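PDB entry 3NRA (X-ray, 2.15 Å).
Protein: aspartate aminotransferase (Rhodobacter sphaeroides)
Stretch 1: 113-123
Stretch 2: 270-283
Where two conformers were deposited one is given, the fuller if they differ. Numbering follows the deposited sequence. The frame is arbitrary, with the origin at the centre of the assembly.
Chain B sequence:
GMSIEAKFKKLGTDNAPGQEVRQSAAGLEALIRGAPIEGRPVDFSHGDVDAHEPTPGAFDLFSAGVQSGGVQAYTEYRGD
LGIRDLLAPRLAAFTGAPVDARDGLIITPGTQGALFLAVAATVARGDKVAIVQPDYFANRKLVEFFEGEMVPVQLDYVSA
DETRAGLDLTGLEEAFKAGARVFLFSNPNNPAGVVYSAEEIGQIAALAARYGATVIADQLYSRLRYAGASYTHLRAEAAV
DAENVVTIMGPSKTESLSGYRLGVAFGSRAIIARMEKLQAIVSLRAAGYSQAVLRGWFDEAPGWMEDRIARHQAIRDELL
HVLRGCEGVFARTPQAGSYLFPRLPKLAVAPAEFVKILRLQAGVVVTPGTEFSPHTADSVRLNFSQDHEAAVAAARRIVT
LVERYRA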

ATOM      1  N   GLY B 113       0.708   2.531   6.030  1.00 13.71           N
ATOM      2  CA  GLY B 113       0.430   3.272   4.793  1.00 13.54           C
ATOM      3  C   GLY B 113       0.519   4.780   4.984  1.00 13.26           C
ATOM      4  O   GLY B 113       1.173   5.468   4.200  1.00 14.05           O
ATOM      5  N   ALA B 114      -0.101   5.270   6.055  1.00 11.09           N
ATOM      6  CA  ALA B 114      -0.058   6.660   6.396  1.00 10.93           C
ATOM      7  C   ALA B 114       1.358   7.148   6.732  1.00 11.13           C
ATOM      8  O   ALA B 114       1.762   8.259   6.305  1.00 11.24           O
ATOM      9  CB  ALA B 114      -1.014   6.951   7.551  1.00  9.56           C
ATOM     10  N   LEU B 115       2.105   6.333   7.476  1.00 10.59           N
ATOM     11  CA  LEU B 115       3.459   6.671   7.875  1.00 11.06           C
ATOM     12  C   LEU B 115       4.384   6.818   6.669  1.00 12.14           C
ATOM     13  O   LEU B 115       5.121   7.831   6.553  1.00 12.76           O
ATOM     14  CB  LEU B 115       4.000   5.605   8.815  1.00 11.08           C
ATOM     15  CG  LEU B 115       5.389   5.791   9.401  1.00 13.21           C
ATOM     16  CD1 LEU B 115       5.509   7.087  10.221  1.00 12.67           C
ATOM     17  CD2 LEU B 115       5.785   4.532  10.248  1.00  9.56           C
ATOM     18  N   PHE B 116       4.355   5.833   5.767  1.00 11.57           N
ATOM     19  CA  PHE B 116       5.122   5.932   4.553  1.00 12.06           C
ATOM     20  C   PHE B 116       4.862   7.240   3.818  1.00 12.80           C
ATOM     21  O   PHE B 116       5.798   7.915   3.368  1.00 12.64           O
ATOM     22  CB  PHE B 116       4.794   4.790   3.591  1.00 12.25           C
ATOM     23  CG  PHE B 116       5.583   4.856   2.287  1.00 12.01           C
ATOM     24  CD1 PHE B 116       6.910   4.576   2.272  1.00 13.63           C
ATOM     25  CD2 PHE B 116       4.987   5.244   1.119  1.00 12.50           C
ATOM     26  CE1 PHE B 116       7.641   4.650   1.106  1.00 14.86           C
ATOM     27  CE2 PHE B 116       5.703   5.315  -0.046  1.00 11.60           C
ATOM     28  CZ  PHE B 116       7.033   5.001  -0.049  1.00 14.50           C
ATOM     29  N   LEU B 117       3.585   7.515   3.576  1.00 13.43           N
ATOM     30  CA  LEU B 117       3.191   8.695   2.790  1.00 13.81           C
ATOM     31  C   LEU B 117       3.612   9.980   3.500  1.00 13.89           C
ATOM     32  O   LEU B 117       4.106  10.905   2.870  1.00 15.17           O
ATOM     33  CB  LEU B 117       1.662   8.690   2.569  1.00 13.37           C
ATOM     34  CG  LEU B 117       1.111   7.561   1.669  1.00 12.45           C
ATOM     35  CD1 LEU B 117      -0.388   7.593   1.646  1.00 12.25           C
ATOM     36  CD2 LEU B 117       1.682   7.686   0.238  1.00 11.98           C
ATOM     37  N   ALA B 118       3.412  10.014   4.821  1.00 13.60           N
ATOM     38  CA  ALA B 118       3.721  11.180   5.624  1.00 13.09           C
ATOM     39  C   ALA B 118       5.228  11.509   5.565  1.00 13.48           C
ATOM     40  O   ALA B 118       5.617  12.680   5.403  1.00 13.23           O
ATOM     41  CB  ALA B 118       3.281  10.952   7.054  1.00 11.84           C
ATOM     42  N   VAL B 119       6.073  10.481   5.652  1.00 13.08           N
ATOM     43  CA  VAL B 119       7.516  10.704   5.537  1.00 13.13           C
ATOM     44  C   VAL B 119       7.871  11.098   4.081  1.00 14.29           C
ATOM     45  O   VAL B 119       8.677  12.020   3.854  1.00 14.65           O
ATOM     46  CB  VAL B 119       8.306   9.479   5.974  1.00 13.32           C
ATOM     47  CG1 VAL B 119       9.819   9.710   5.780  1.00 12.64           C
ATOM     48  CG2 VAL B 119       7.972   9.111   7.461  1.00 12.95           C
ATOM     49  N   ALA B 120       7.245  10.429   3.105  1.00 14.41           N
ATOM     50  CA  ALA B 120       7.491  10.740   1.669  1.00 14.93           C
ATOM     51  C   ALA B 120       7.138  12.180   1.337  1.00 15.08           C
ATOM     52  O   ALA B 120       7.843  12.830   0.567  1.00 13.11           O
ATOM     53  CB  ALA B 120       6.709   9.805   0.771  1.00 14.61           C
ATOM     54  N   ALA B 121       6.043  12.669   1.933  1.00 14.78           N
ATOM     55  CA  ALA B 121       5.560  14.052   1.706  1.00 14.93           C
ATOM     56  C   ALA B 121       6.349  15.141   2.475  1.00 15.20           C
ATOM     57  O   ALA B 121       6.138  16.337   2.237  1.00 17.10           O
ATOM     58  CB  ALA B 121       4.110  14.129   2.049  1.00 13.67           C
ATOM     59  N   THR B 122       7.241  14.743   3.393  1.00 15.26           N
ATOM     60  CA  THR B 122       7.907  15.693   4.260  1.00 15.14           C
ATOM     61  C   THR B 122       9.451  15.627   4.252  1.00 15.88           C
ATOM     62  O   THR B 122      10.091  16.588   4.640  1.00 14.44           O
ATOM     63  CB  THR B 122       7.393  15.580   5.715  1.00 15.41           C
ATOM     64  OG1 THR B 122       7.653  14.259   6.223  1.00 17.18           O
ATOM     65  CG2 THR B 122       5.900  15.870   5.787  1.00 12.57           C
ATOM     66  N   VAL B 123      10.041  14.518   3.787  1.00 16.23           N
ATOM     67  CA  VAL B 123      11.490  14.360   3.813  1.00 16.68           C
ATOM     68  C   VAL B 123      12.077  14.285   2.381  1.00 18.17           C
ATOM     69  O   VAL B 123      11.724  13.423   1.592  1.00 18.98           O
ATOM     70  CB  VAL B 123      11.916  13.129   4.616  1.00 16.76           C
ATOM     71  CG1 VAL B 123      13.447  13.024   4.646  1.00 14.90           C
ATOM     72  CG2 VAL B 123      11.320  13.172   6.063  1.00 15.53           C
ATOM     73  N   ALA B 270      -1.588  21.064   3.249  1.00 19.69           N
ATOM     74  CA  ALA B 270      -0.526  20.970   2.267  1.00 20.18           C
ATOM     75  C   ALA B 270       0.096  19.558   2.282  1.00 19.68           C
ATOM     76  O   ALA B 270       0.304  18.967   1.242  1.00 20.15           O
ATOM     77  CB  ALA B 270       0.566  22.055   2.520  1.00 19.97           C
ATOM     78  N   ILE B 271       0.338  19.009   3.461  1.00 18.86           N
ATOM     79  CA  ILE B 271       1.000  17.723   3.540  1.00 18.18           C
ATOM     80  C   ILE B 271       0.041  16.578   3.143  1.00 17.63           C
ATOM     81  O   ILE B 271       0.423  15.675   2.412  1.00 16.90           O
ATOM     82  CB  ILE B 271       1.603  17.459   4.939  1.00 18.35           C
ATOM     83  CG1 ILE B 271       2.694  18.516   5.262  1.00 17.60           C
ATOM     84  CG2 ILE B 271       2.174  16.046   4.985  1.00 15.59           C
ATOM     85  CD1 ILE B 271       3.185  18.494   6.730  1.00 16.49           C
ATOM     86  N   ILE B 272      -1.193  16.650   3.625  1.00 17.75           N
ATOM     87  CA  ILE B 272      -2.228  15.685   3.266  1.00 17.44           C
ATOM     88  C   ILE B 272      -2.474  15.689   1.740  1.00 17.58           C
ATOM     89  O   ILE B 272      -2.571  14.642   1.144  1.00 16.21           O
ATOM     90  CB  ILE B 272      -3.545  15.968   4.032  1.00 18.05           C
ATOM     91  CG1 ILE B 272      -3.373  15.640   5.531  1.00 18.31           C
ATOM     92  CG2 ILE B 272      -4.720  15.190   3.417  1.00 15.93           C
ATOM     93  CD1 ILE B 272      -3.630  14.256   5.875  1.00 19.53           C
ATOM     94  N   ALA B 273      -2.514  16.871   1.121  1.00 17.45           N
ATOM     95  CA  ALA B 273      -2.667  16.948  -0.353  1.00 18.22           C
ATOM     96  C   ALA B 273      -1.498  16.225  -1.095  1.00 17.66           C
ATOM     97  O   ALA B 273      -1.721  15.498  -2.053  1.00 16.51           O
ATOM     98  CB  ALA B 273      -2.798  18.444  -0.838  1.00 18.25           C
ATOM     99  N   ARG B 274      -0.267  16.425  -0.614  1.00 17.69           N
ATOM    100  CA  ARG B 274       0.885  15.689  -1.143  1.00 17.56           C
ATOM    101  C   ARG B 274       0.744  14.167  -0.961  1.00 16.27           C
ATOM    102  O   ARG B 274       0.962  13.417  -1.906  1.00 14.76           O
ATOM    103  CB  ARG B 274       2.173  16.187  -0.512  1.00 18.05           C
ATOM    104  CG  ARG B 274       2.526  17.627  -0.928  1.00 20.49           C
ATOM    105  CD  ARG B 274       3.984  17.922  -0.752  1.00 24.54           C
ATOM    106  NE  ARG B 274       4.388  18.067   0.642  1.00 27.23           N
ATOM    107  CZ  ARG B 274       4.752  19.217   1.245  1.00 32.41           C
ATOM    108  NH1 ARG B 274       4.728  20.394   0.609  1.00 36.20           N
ATOM    109  NH2 ARG B 274       5.149  19.189   2.515  1.00 32.94           N
HETATM  110  N   MSE B 275       0.333  13.735   0.241  1.00 15.29           N
HETATM  111  CA  MSE B 275       0.165  12.304   0.550  1.00 15.20           C
HETATM  112  C   MSE B 275      -0.902  11.652  -0.369  1.00 15.68           C
HETATM  113  O   MSE B 275      -0.767  10.494  -0.755  1.00 14.86           O
HETATM  114  CB  MSE B 275      -0.250  12.116   2.024  1.00 15.47           C
HETATM  115  CG  MSE B 275       0.804  12.559   3.063  1.00 15.13           C
HETATM  116 SE   MSE B 275       0.103  12.567   4.862  0.75 11.93          SE
HETATM  117  CE  MSE B 275      -0.270  10.693   4.967  1.00 10.18           C
ATOM    118  N   GLU B 276      -1.942  12.428  -0.700  1.00 15.88           N
ATOM    119  CA  GLU B 276      -3.017  12.002  -1.620  0.60 16.71           C
ATOM    120  C   GLU B 276      -2.490  11.773  -3.011  1.00 17.19           C
ATOM    121  O   GLU B 276      -2.807  10.782  -3.658  1.00 17.76           O
ATOM    122  CB  GLU B 276      -4.104  13.082  -1.692  0.60 17.61           C
ATOM    123  CG  GLU B 276      -5.341  12.702  -2.529  0.60 19.69           C
ATOM    124  CD  GLU B 276      -5.277  13.165  -3.977  0.60 20.95           C
ATOM    125  OE1 GLU B 276      -5.323  14.387  -4.218  0.60 23.98           O
ATOM    126  OE2 GLU B 276      -5.227  12.303  -4.869  0.60 20.87           O
ATOM    127  N   LYS B 277      -1.680  12.711  -3.483  1.00 17.56           N
ATOM    128  CA  LYS B 277      -1.125  12.618  -4.822  1.00 18.69           C
ATOM    129  C   LYS B 277      -0.209  11.402  -4.919  1.00 17.52           C
ATOM    130  O   LYS B 277      -0.293  10.630  -5.873  1.00 17.73           O
ATOM    131  CB  LYS B 277      -0.364  13.905  -5.187  1.00 19.59           C
ATOM    132  CG  LYS B 277      -1.267  15.083  -5.542  1.00 23.03           C
ATOM    133  CD  LYS B 277      -0.582  16.434  -5.209  1.00 28.40           C
ATOM    134  CE  LYS B 277      -1.134  17.615  -6.026  1.00 31.17           C
ATOM    135  NZ  LYS B 277      -0.139  18.069  -7.088  1.00 36.09           N
ATOM    136  N   LEU B 278       0.594  11.183  -3.883  1.00 15.94           N
ATOM    137  CA  LEU B 278       1.461  10.033  -3.859  1.00 15.27           C
ATOM    138  C   LEU B 278       0.684   8.703  -3.740  1.00 14.22           C
ATOM    139  O   LEU B 278       1.024   7.740  -4.419  1.00 13.96           O
ATOM    140  CB  LEU B 278       2.491  10.161  -2.762  1.00 14.46           C
ATOM    141  CG  LEU B 278       3.484   9.009  -2.594  1.00 15.55           C
ATOM    142  CD1 LEU B 278       4.136   8.627  -3.899  1.00 16.51           C
ATOM    143  CD2 LEU B 278       4.533   9.401  -1.573  1.00 18.57           C
ATOM    144  N   GLN B 279      -0.353   8.659  -2.903  1.00 13.83           N
ATOM    145  CA  GLN B 279      -1.138   7.412  -2.726  1.00 14.18           C
ATOM    146  C   GLN B 279      -1.669   6.869  -4.062  1.00 14.77           C
ATOM    147  O   GLN B 279      -1.730   5.653  -4.270  1.00 15.73           O
ATOM    148  CB  GLN B 279      -2.315   7.617  -1.750  1.00 13.39           C
ATOM    149  CG  GLN B 279      -3.211   6.377  -1.615  1.00 13.39           C
ATOM    150  CD  GLN B 279      -3.779   6.188  -0.215  1.00 14.74           C
ATOM    151  OE1 GLN B 279      -3.125   5.611   0.653  1.00 11.69           O
ATOM    152  NE2 GLN B 279      -5.003   6.679   0.009  1.00 13.49           N
ATOM    153  N   ALA B 280      -2.066   7.776  -4.948  1.00 15.14           N
ATOM    154  CA  ALA B 280      -2.523   7.409  -6.248  1.00 15.88           C
ATOM    155  C   ALA B 280      -1.542   6.452  -6.939  1.00 15.51           C
ATOM    156  O   ALA B 280      -1.977   5.453  -7.497  1.00 17.22           O
ATOM    157  CB  ALA B 280      -2.786   8.691  -7.135  1.00 15.60           C
ATOM    158  N   ILE B 281      -0.238   6.713  -6.829  1.00 14.19           N
ATOM    159  CA  ILE B 281       0.758   5.885  -7.520  1.00 14.49           C
ATOM    160  C   ILE B 281       1.411   4.808  -6.637  1.00 14.29           C
ATOM    161  O   ILE B 281       2.067   3.900  -7.156  1.00 13.95           O
ATOM    162  CB  ILE B 281       1.842   6.731  -8.288  1.00 14.86           C
ATOM    163  CG1 ILE B 281       2.734   7.525  -7.332  1.00 13.09           C
ATOM    164  CG2 ILE B 281       1.163   7.679  -9.323  1.00 14.87           C
ATOM    165  CD1 ILE B 281       3.713   8.425  -8.049  1.00 13.59           C
ATOM    166  N   VAL B 282       1.176   4.865  -5.322  1.00 14.76           N
ATOM    167  CA  VAL B 282       1.660   3.833  -4.403  1.00 13.13           C
ATOM    168  C   VAL B 282       0.743   2.616  -4.410  1.00 14.06           C
ATOM    169  O   VAL B 282       1.234   1.461  -4.458  1.00 13.25           O
ATOM    170  CB  VAL B 282       1.829   4.381  -2.938  1.00 13.24           C
ATOM    171  CG1 VAL B 282       2.100   3.240  -1.945  1.00 11.18           C
ATOM    172  CG2 VAL B 282       2.960   5.396  -2.889  1.00 11.52           C
ATOM    173  N   SER B 283      -0.570   2.844  -4.282  1.00 13.68           N
ATOM    174  CA  SER B 283      -1.546   1.730  -4.309  1.00 13.81           C
ATOM    175  C   SER B 283      -2.993   2.114  -4.701  1.00 14.18           C
ATOM    176  O   SER B 283      -3.923   1.302  -4.497  1.00 13.55           O
ATOM    177  CB  SER B 283      -1.561   1.033  -2.942  1.00 14.03           C
ATOM    178  OG  SER B 283      -1.995   1.921  -1.909  1.00 13.48           O
TER

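The polar link between the two stretches is made by one side chain, Arg 274. Its guanidinium reaches the backbone carbonyl of Ala 121 with two nitrogens. Arg 274 NE lies 2.9 Å from Ala 121 O, and Arg 274 NH2 lies 3.0 Å from the same Ala 121 O. Both are hydrogen bonds, and both are weak. The N-H...O angles are 127° and 125°. Two donors share one oxygen, which lies out of the guanidinium plane. The carbonyl of Ala 121 accepts no backbone hydrogen bond from within the stretch.

A second polar contact stays inside stretch 1. Thr 122 OG1 donates to Ala 118 O at 2.7 Å, folding the hydroxyl back onto the preceding helical turn. The methyl of Thr 122 remains free for packing: Thr 122 CG2 lies 3.8 Å from Ile 271 CG2.

Most of each stretch is helix, and both helices begin earlier in the chain. Their axes approach to 8.8 Å and their directions differ by 113°, so the helices cross steeply. The backbones come close at Leu 117 and Met 275, whose CA atoms are 5.2 Å apart. Ala 121 and Arg 274 follow, with CA to CA at 5.7 Å. The small side chain of Ala 121 permits close packing here; Ala 121 CB is 3.8 Å from Arg 274 CB.

Leu 117 is the knob of the interface. It sits among Met 275, Leu 278, Gln 279 and Val 282. Leu 117 CD2 is 3.6 Å from Leu 278 CG and 4.1 Å from Val 282 CG2. Leu 117 CD1 lies 3.5 Å from Gln 279 OE1, a van der Waals contact with a polar atom.

Met 275 is selenomethionine. Its CA-to-CB bond points sideways, but the end of the side chain comes nearer to stretch 1. Met 275 CE lies 3.7 Å from Leu 117 CB and 4.1 Å from Ala 118 CB. Met 275 CE is also 3.4 Å from Ala 114 O, a carbonyl already hydrogen-bonded to Ala 118 N. Farther back along the side chain, Met 275 CG packs 3.8 Å from Ala 121 CB.

Other apolar pairs extend the contact. Ala 120 CB meets Leu 278 CD2 at 3.2 Å, a tight methyl contact. Ala 121 CB lies 4.0 Å from Ile 271 CG2. Phe 116 presents its ring edge to Val 282, with Phe 116 CE2 4.0 Å from Val 282 CG2. Together the two stretches bury 554 Å², mostly through apolar packing.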